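Cellulose-binding protein (Saccharophagus degradans, PDB 2YHG) probably binds polysaccharide and may hydrolyse glycosidic bonds, this piece joining a nucleoside hydrolase-like domain to a C-terminal beta domain. Local coordinates at residues A[254-264]-A[342-350]; A[112-120]-A[153-161]. All coordinates share one frame; numbering follows the deposited sequence. Where two conformers were deposited one is given.

Contact 1: residues A[254-264]-A[342-350]; sequences PGLNDPSVVSM and ANEAVMYLN
Val346 pushes one methyl, CG2, against the turn of 254-264: it lies 4.0 Å from Asp258 N and 4.2 Å from Met264 SD, the two side chains of Val346 and Met264 meeting tip to tip. CG2 is anti to the carbonyl carbon, whereas CG1, anti to the backbone N (chi1 174°), turns back over one face of the Tyr348 ring, offset toward its rim. The Met264 chain, extended beyond CG, carries CE to 3.4 Å from Tyr348 OH at an oblique approach to the ring. At the other end the ring of Pro254 meets Glu344, Pro254 CB standing 3.5 Å from Glu344 O. Between these ends the backbones come close, with Gly255 CA 4.1 Å from Ala345 CA.

Two waters bridge the segments. One donates to Pro254 O at 2.6 Å; a second, in the plane of the Tyr348 ring at its edge, joins Tyr348 OH to Asp258 OD2, 2.7 Å from each. Asp258 OD1 takes the amide of Ser260 in an Asx turn. Further out, Arg431 of strand 427-436 binds Leu256 O and Met264 O, while that strand also pairs with 347-350. The nucleoside hydrolase-like domain thus meets the run leading into edge strand 347-351, and Tyr348 on it, through the Pro254 ring, close backbone and methyl and thioether contacts; the firmer water bridge is Asp258-Tyr348, the other being weak at Val346 N.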
loop_
_atom_site.group_PDB
_atom_site.type_symbol
_atom_site.label_atom_id
_atom_site.label_comp_id
_atom_site.label_asym_id
_atom_site.label_seq_id
_atom_site.Cartn_x
_atom_site.Cartn_y
_atom_site.Cartn_z
ATOM N N PRO A 254 -8.594 -1.585 -2.865
ATOM C CA PRO A 254 -9.477 -0.437 -3.023
ATOM C C PRO A 254 -10.848 -0.595 -2.382
ATOM O O PRO A 254 -11.442 0.393 -1.969
ATOM C CB PRO A 254 -9.561 -0.256 -4.546
ATOM C CG PRO A 254 -8.293 -0.905 -5.077
ATOM C CD PRO A 254 -8.025 -2.033 -4.146
ATOM N N GLY A 255 -11.356 -1.818 -2.266
ATOM C CA GLY A 255 -12.630 -2.039 -1.613
ATOM C C GLY A 255 -12.571 -1.965 -0.102
ATOM O O GLY A 255 -13.623 -1.821 0.543
ATOM N N LEU A 256 -11.365 -2.120 0.473
ATOM C CA LEU A 256 -11.167 -2.015 1.917
ATOM C C LEU A 256 -10.940 -0.594 2.363
ATOM O O LEU A 256 -11.464 -0.160 3.394
ATOM C CB LEU A 256 -9.985 -2.875 2.361
ATOM C CG LEU A 256 -9.569 -2.805 3.825
ATOM C CD1 LEU A 256 -10.706 -3.190 4.768
ATOM C CD2 LEU A 256 -8.372 -3.738 4.044
ATOM N N ASN A 257 -10.113 0.138 1.643
ATOM C CA ASN A 257 -9.683 1.458 2.083
ATOM C C ASN A 257 -9.249 2.306 0.914
ATOM O O ASN A 257 -8.643 1.807 -0.021
ATOM C CB ASN A 257 -8.580 1.417 3.161
ATOM C CG ASN A 257 -7.281 0.826 2.660
ATOM O OD1 ASN A 257 -7.223 -0.365 2.308
ATOM N ND2 ASN A 257 -6.217 1.627 2.670
ATOM N N ASP A 258 -9.567 3.597 1.009
ATOM C CA ASP A 258 -9.028 4.610 0.136
ATOM C C ASP A 258 -7.753 5.134 0.790
ATOM O O ASP A 258 -7.822 5.756 1.836
ATOM C CB ASP A 258 -10.029 5.745 -0.062
ATOM C CG ASP A 258 -9.532 6.801 -1.024
ATOM O OD1 ASP A 258 -8.299 6.916 -1.236
ATOM O OD2 ASP A 258 -10.392 7.492 -1.613
ATOM N N PRO A 259 -6.583 4.830 0.212
ATOM C CA PRO A 259 -5.322 5.140 0.901
ATOM C C PRO A 259 -5.105 6.637 1.077
ATOM O O PRO A 259 -4.307 7.042 1.933
ATOM C CB PRO A 259 -4.261 4.524 -0.013
ATOM C CG PRO A 259 -4.901 4.527 -1.344
ATOM C CD PRO A 259 -6.345 4.177 -1.084
ATOM N N SER A 260 -5.812 7.489 0.315
ATOM C CA SER A 260 -5.697 8.925 0.497
ATOM C C SER A 260 -6.505 9.395 1.713
ATOM O O SER A 260 -6.325 10.547 2.141
ATOM C CB SER A 260 -6.153 9.694 -0.736
ATOM O OG SER A 260 -5.294 9.432 -1.830
ATOM N N VAL A 261 -7.372 8.549 2.254
ATOM C CA VAL A 261 -8.112 8.844 3.487
ATOM C C VAL A 261 -7.389 8.012 4.543
ATOM O O VAL A 261 -7.723 6.861 4.807
ATOM C CB VAL A 261 -9.598 8.502 3.383
ATOM C CG1 VAL A 261 -10.289 8.914 4.678
ATOM C CG2 VAL A 261 -10.199 9.217 2.144
ATOM N N VAL A 262 -6.335 8.602 5.096
ATOM C CA VAL A 262 -5.341 7.809 5.832
ATOM C C VAL A 262 -5.864 7.303 7.161
ATOM O O VAL A 262 -5.270 6.385 7.746
ATOM C CB VAL A 262 -4.013 8.580 5.970
ATOM C CG1 VAL A 262 -3.507 9.004 4.564
ATOM C CG2 VAL A 262 -4.142 9.778 6.922
ATOM N N SER A 263 -6.952 7.862 7.661
ATOM C CA SER A 263 -7.589 7.367 8.876
ATOM C C SER A 263 -8.403 6.094 8.673
ATOM O O SER A 263 -8.872 5.537 9.673
ATOM C CB SER A 263 -8.517 8.430 9.408
ATOM O OG SER A 263 -9.513 8.702 8.425
ATOM N N MET A 264 -8.592 5.602 7.456
ATOM C CA MET A 264 -9.509 4.483 7.264
ATOM C C MET A 264 -9.031 3.191 7.885
ATOM O O MET A 264 -9.853 2.367 8.307
ATOM C CB MET A 264 -9.832 4.234 5.790
ATOM C CG MET A 264 -10.829 5.224 5.218
ATOM S SD MET A 264 -11.575 4.535 3.721
ATOM C CE MET A 264 -12.641 5.872 3.216
ATOM N N ALA A 342 -21.032 -3.997 -7.605
ATOM C CA ALA A 342 -19.865 -4.831 -7.753
ATOM C C ALA A 342 -18.559 -4.019 -7.846
ATOM O O ALA A 342 -17.505 -4.599 -8.060
ATOM C CB ALA A 342 -20.017 -5.722 -8.969
ATOM N N ASN A 343 -18.616 -2.698 -7.676
ATOM C CA ASN A 343 -17.433 -1.859 -7.841
ATOM C C ASN A 343 -16.403 -2.158 -6.752
ATOM O O ASN A 343 -16.733 -2.220 -5.582
ATOM C CB ASN A 343 -17.838 -0.390 -7.765
ATOM C CG ASN A 343 -18.664 0.056 -8.961
ATOM O OD1 ASN A 343 -19.760 0.586 -8.795
ATOM N ND2 ASN A 343 -18.186 -0.229 -10.160
ATOM N N GLU A 344 -15.151 -2.293 -7.150
ATOM C CA GLU A 344 -14.034 -2.446 -6.249
ATOM C C GLU A 344 -13.544 -1.117 -5.711
ATOM O O GLU A 344 -12.613 -0.503 -6.268
ATOM C CB GLU A 344 -12.890 -3.102 -6.987
ATOM C CG GLU A 344 -11.824 -3.556 -6.047
ATOM C CD GLU A 344 -10.667 -4.122 -6.773
ATOM O OE1 GLU A 344 -10.746 -4.253 -8.008
ATOM O OE2 GLU A 344 -9.656 -4.396 -6.116
ATOM N N ALA A 345 -14.261 -0.598 -4.737
ATOM C CA ALA A 345 -14.087 0.745 -4.226
ATOM C C ALA A 345 -14.858 0.793 -2.927
ATOM O O ALA A 345 -15.744 -0.009 -2.668
ATOM C CB ALA A 345 -14.662 1.747 -5.190
ATOM N N VAL A 346 -14.533 1.732 -2.074
ATOM C CA VAL A 346 -15.347 1.995 -0.913
ATOM C C VAL A 346 -16.713 2.464 -1.377
ATOM O O VAL A 346 -16.833 3.261 -2.316
ATOM C CB VAL A 346 -14.660 3.029 -0.017
ATOM C CG1 VAL A 346 -15.573 3.436 1.149
ATOM C CG2 VAL A 346 -13.353 2.472 0.550
ATOM N N MET A 347 -17.759 1.957 -0.752
ATOM C CA MET A 347 -19.135 2.320 -1.069
ATOM C C MET A 347 -19.629 3.373 -0.117
ATOM O O MET A 347 -19.445 3.217 1.081
ATOM C CB MET A 347 -20.019 1.044 -0.911
ATOM C CG MET A 347 -21.473 1.100 -1.233
ATOM S SD MET A 347 -22.087 -0.622 -1.289
ATOM C CE MET A 347 -23.213 -0.516 -2.624
ATOM N N TYR A 348 -20.199 4.447 -0.624
ATOM C CA TYR A 348 -20.665 5.543 0.171
ATOM C C TYR A 348 -22.189 5.613 0.096
ATOM O O TYR A 348 -22.750 5.616 -0.993
ATOM C CB TYR A 348 -20.064 6.858 -0.309
ATOM C CG TYR A 348 -18.586 6.941 -0.100
ATOM C CD1 TYR A 348 -18.067 7.322 1.115
ATOM C CD2 TYR A 348 -17.694 6.555 -1.069
ATOM C CE1 TYR A 348 -16.702 7.364 1.331
ATOM C CE2 TYR A 348 -16.316 6.598 -0.856
ATOM C CZ TYR A 348 -15.842 6.976 0.357
ATOM O OH TYR A 348 -14.482 7.081 0.584
ATOM N N LEU A 349 -22.831 5.676 1.246
ATOM C CA LEU A 349 -24.289 5.774 1.358
ATOM C C LEU A 349 -24.626 6.873 2.330
ATOM O O LEU A 349 -23.916 7.084 3.293
ATOM C CB LEU A 349 -24.867 4.471 1.945
ATOM C CG LEU A 349 -24.712 3.177 1.159
ATOM C CD1 LEU A 349 -25.399 2.074 1.931
ATOM C CD2 LEU A 349 -25.286 3.315 -0.245
ATOM N N ASN A 350 -25.744 7.533 2.117
ATOM C CA ASN A 350 -26.335 8.437 3.094
ATOM C C ASN A 350 -27.582 7.819 3.675
ATOM O O ASN A 350 -28.407 7.292 2.924
ATOM C CB ASN A 350 -26.701 9.740 2.411
ATOM C CG ASN A 350 -25.492 10.488 1.898
ATOM O OD1 ASN A 350 -25.170 10.243 0.630
ATOM N ND2 ASN A 350 -24.673 10.901 2.686
HETATM O O HOH W 1 -11.424 3.018 -2.295
HETATM O O HOH W 2 -13.032 6.826 -1.624
#

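Contact 2: residues A[112-120]-A[153-161]; sequences MGQRGYGMG and GCNTIAQAV. With EDO (1,2-ethanediol), chain J.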
loop_
_atom_site.group_PDB
_atom_site.type_symbol
_atom_site.label_atom_id
_atom_site.label_comp_id
_atom_site.label_asym_id
_atom_site.label_seq_id
_atom_site.Cartn_x
_atom_site.Cartn_y
_atom_site.Cartn_z
ATOM N N MET A 112 17.487 4.292 -11.883
ATOM C CA MET A 112 18.184 4.872 -10.768
ATOM C C MET A 112 17.543 6.162 -10.308
ATOM O O MET A 112 17.230 7.028 -11.120
ATOM C CB MET A 112 19.620 5.155 -11.146
ATOM C CG MET A 112 20.459 3.924 -11.424
ATOM S SD MET A 112 20.686 2.809 -10.036
ATOM C CE MET A 112 21.620 3.818 -8.909
ATOM N N GLY A 113 17.459 6.336 -9.005
ATOM C CA GLY A 113 17.136 7.588 -8.351
ATOM C C GLY A 113 18.381 8.286 -7.867
ATOM O O GLY A 113 19.455 8.175 -8.460
ATOM N N GLN A 114 18.263 9.010 -6.756
ATOM C CA GLN A 114 19.444 9.725 -6.243
ATOM C C GLN A 114 20.487 8.692 -5.813
ATOM O O GLN A 114 20.158 7.685 -5.153
ATOM C CB GLN A 114 19.114 10.616 -5.059
ATOM C CG GLN A 114 17.951 11.583 -5.277
ATOM C CD GLN A 114 18.020 12.307 -6.606
ATOM O OE1 GLN A 114 17.283 11.991 -7.535
ATOM N NE2 GLN A 114 18.904 13.268 -6.717
ATOM N N ARG A 115 21.757 8.979 -6.129
ATOM C CA ARG A 115 22.864 8.067 -5.837
ATOM C C ARG A 115 23.565 8.393 -4.534
ATOM O O ARG A 115 24.404 7.609 -4.098
ATOM C CB ARG A 115 23.851 8.039 -6.980
ATOM C CG ARG A 115 23.267 7.486 -8.245
ATOM C CD ARG A 115 24.281 7.470 -9.381
ATOM N NE ARG A 115 24.689 8.816 -9.767
ATOM C CZ ARG A 115 25.832 9.107 -10.372
ATOM N NH1 ARG A 115 26.696 8.149 -10.610
ATOM N NH2 ARG A 115 26.046 10.329 -10.839
ATOM N N GLY A 116 23.258 9.543 -3.945
ATOM C CA GLY A 116 23.804 9.968 -2.669
ATOM C C GLY A 116 22.718 10.213 -1.662
ATOM O O GLY A 116 21.522 10.066 -1.948
ATOM N N TYR A 117 23.128 10.609 -0.452
ATOM C CA TYR A 117 22.250 10.609 0.704
ATOM C C TYR A 117 21.512 11.927 0.955
ATOM O O TYR A 117 22.105 13.002 0.990
ATOM C CB TYR A 117 23.071 10.264 1.955
ATOM C CG TYR A 117 22.275 10.438 3.224
ATOM C CD1 TYR A 117 21.245 9.561 3.542
ATOM C CD2 TYR A 117 22.486 11.507 4.068
ATOM C CE1 TYR A 117 20.431 9.769 4.660
ATOM C CE2 TYR A 117 21.700 11.728 5.193
ATOM C CZ TYR A 117 20.642 10.875 5.451
ATOM O OH TYR A 117 19.770 11.090 6.507
ATOM N N GLY A 118 20.216 11.807 1.204
ATOM C CA GLY A 118 19.432 12.855 1.793
ATOM C C GLY A 118 19.408 14.129 0.970
ATOM O O GLY A 118 19.561 14.114 -0.252
ATOM N N MET A 119 19.158 15.246 1.649
ATOM C CA MET A 119 19.151 16.541 0.987
ATOM C C MET A 119 20.531 16.895 0.439
ATOM O O MET A 119 20.633 17.781 -0.403
ATOM C CB MET A 119 18.652 17.636 1.927
ATOM C CG MET A 119 17.169 17.524 2.260
ATOM S SD MET A 119 16.062 17.585 0.800
ATOM C CE MET A 119 16.240 19.275 0.287
ATOM N N GLY A 120 21.585 16.217 0.866
ATOM C CA GLY A 120 22.901 16.423 0.279
ATOM C C GLY A 120 23.012 15.950 -1.151
ATOM O O GLY A 120 23.989 16.291 -1.813
ATOM N N GLY A 153 15.415 6.249 1.952
ATOM C CA GLY A 153 15.134 7.662 2.072
ATOM C C GLY A 153 14.078 8.141 1.077
ATOM O O GLY A 153 13.591 7.381 0.242
ATOM N N CYS A 154 13.709 9.413 1.200
ATOM C CA CYS A 154 12.748 10.023 0.285
ATOM C C CYS A 154 13.397 10.994 -0.693
ATOM O O CYS A 154 12.661 11.706 -1.413
ATOM C CB CYS A 154 11.627 10.741 1.024
ATOM S SG CYS A 154 10.606 9.754 2.146
ATOM N N ASN A 155 14.732 11.059 -0.791
ATOM C CA ASN A 155 15.319 12.131 -1.544
ATOM C C ASN A 155 15.070 12.119 -3.042
ATOM O O ASN A 155 15.248 13.169 -3.673
ATOM C CB ASN A 155 16.784 12.365 -1.216
ATOM C CG ASN A 155 17.738 11.333 -1.790
ATOM O OD1 ASN A 155 17.355 10.263 -2.265
ATOM N ND2 ASN A 155 19.012 11.671 -1.772
ATOM N N THR A 156 14.684 11.007 -3.652
ATOM C CA THR A 156 14.331 11.039 -5.077
ATOM C C THR A 156 13.023 11.776 -5.278
ATOM O O THR A 156 12.829 12.499 -6.267
ATOM C CB THR A 156 14.292 9.633 -5.681
ATOM O OG1 THR A 156 15.520 8.932 -5.414
ATOM C CG2 THR A 156 14.103 9.690 -7.168
ATOM N N ILE A 157 12.103 11.629 -4.335
ATOM C CA ILE A 157 10.859 12.389 -4.318
ATOM C C ILE A 157 11.197 13.871 -4.067
ATOM O O ILE A 157 10.644 14.769 -4.735
ATOM C CB ILE A 157 9.884 11.864 -3.265
ATOM C CG1 ILE A 157 9.650 10.359 -3.397
ATOM C CG2 ILE A 157 8.558 12.624 -3.384
ATOM C CD1 ILE A 157 8.901 9.722 -2.234
ATOM N N ALA A 158 12.082 14.136 -3.109
ATOM C CA ALA A 158 12.463 15.526 -2.812
ATOM C C ALA A 158 13.120 16.181 -4.044
ATOM O O ALA A 158 12.841 17.350 -4.296
ATOM C CB ALA A 158 13.365 15.591 -1.610
ATOM N N GLN A 159 13.942 15.458 -4.787
ATOM C CA GLN A 159 14.563 16.065 -5.971
ATOM C C GLN A 159 13.472 16.435 -6.997
ATOM O O GLN A 159 13.534 17.500 -7.620
ATOM C CB GLN A 159 15.580 15.133 -6.605
ATOM C CG GLN A 159 16.188 15.669 -7.888
ATOM C CD GLN A 159 17.047 16.901 -7.672
ATOM O OE1 GLN A 159 17.468 17.186 -6.562
ATOM N NE2 GLN A 159 17.313 17.672 -8.751
ATOM N N ALA A 160 12.486 15.565 -7.179
ATOM C CA ALA A 160 11.372 15.843 -8.102
ATOM C C ALA A 160 10.657 17.129 -7.677
ATOM O O ALA A 160 10.418 18.029 -8.487
ATOM C CB ALA A 160 10.413 14.675 -8.101
ATOM N N VAL A 161 10.255 17.195 -6.414
ATOM C CA VAL A 161 9.524 18.369 -5.920
ATOM C C VAL A 161 10.404 19.625 -5.976
ATOM O O VAL A 161 9.936 20.692 -6.379
ATOM C CB VAL A 161 8.986 18.096 -4.483
ATOM C CG1 VAL A 161 8.436 19.378 -3.869
ATOM C CG2 VAL A 161 7.969 16.992 -4.482
HETATM C C1 EDO J . 21.974 12.153 -8.561
HETATM O O1 EDO J . 22.653 11.286 -7.669
HETATM C C2 EDO J . 21.505 11.388 -9.765
HETATM O O2 EDO J . 22.631 10.792 -10.406
#
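Gln114 CG lies over one face of the Asn155 amide, 3.5 Å from Asn155 CG, with Gln114 CB on the same side, while the ND2 edge of that amide faces two backbone carbonyls. Asn155 ND2 donates to Gly118 O at 2.9 Å and to Gly116 O at 3.0 Å, and both acceptors lie near the amide plane. Using both N-H groups in this way should fix the rotation of the amide. Its CG sits between the backbone N and the carbonyl carbon (chi1 75°), which points the group from the first turn of the helix into the loop. The amide of Gln114 stands almost perpendicular to that of Asn155, yet only 13° from the plane of the Gln159 amide. Gln159 CB and CG pack against it, CB 3.7 Å from Gln114 OE1. Gln114 OE1 is hydrogen-bonded to Ser128 OG, Gln114 NE2 is held by Asp121 O and Lys126 O, and Gln159 OE1 accepts from Gly123 N.

In the nucleoside hydrolase-like domain, 112-120 leaves the C-terminal end of edge strand 110-112 of the parallel sheet, and helix 155-167 follows the more central strand 146-150. Cys154, the N-cap, is tied to Cys150 by a disulfide. Next to Asn155, Thr156 OG1 receives Gln114 N at 3.1 Å in a nearly straight bond (172°). Gly113, lacking a side chain, brings its CA to 3.6 Å from the same oxygen. Further along, in the 3-10 segment that starts at Met119, the side chain of that residue bends back so that SD touches Ala158 CB at 4.1 Å. Away from the helix, Arg115 N and NE bind the two hydroxyls of an ethanediol probably taken from the crystallisation liquor.

Overall arrangement
From the N terminus, contact 2 comes first: it closes a loop of 32 residues that includes helix 129-139 and strand 146-150, and joins the exit of edge strand 110-112 to helix 155-167. Only after it is complete does contact 1 open, bringing 254-264 and 342-350 together across 77 intervening residues that include helix 308-323. The two closures therefore follow in series, neither nested nor crossed. The centres of contact 1 and contact 2 are about 32 Å apart. They lie on opposite sides of the chain's centre, and the nearest atoms of the two contacts are about 14 Å apart. Contact 2 works within the nucleoside hydrolase-like domain, whereas contact 1 joins that domain to the mixed sheet holding strand 347-351.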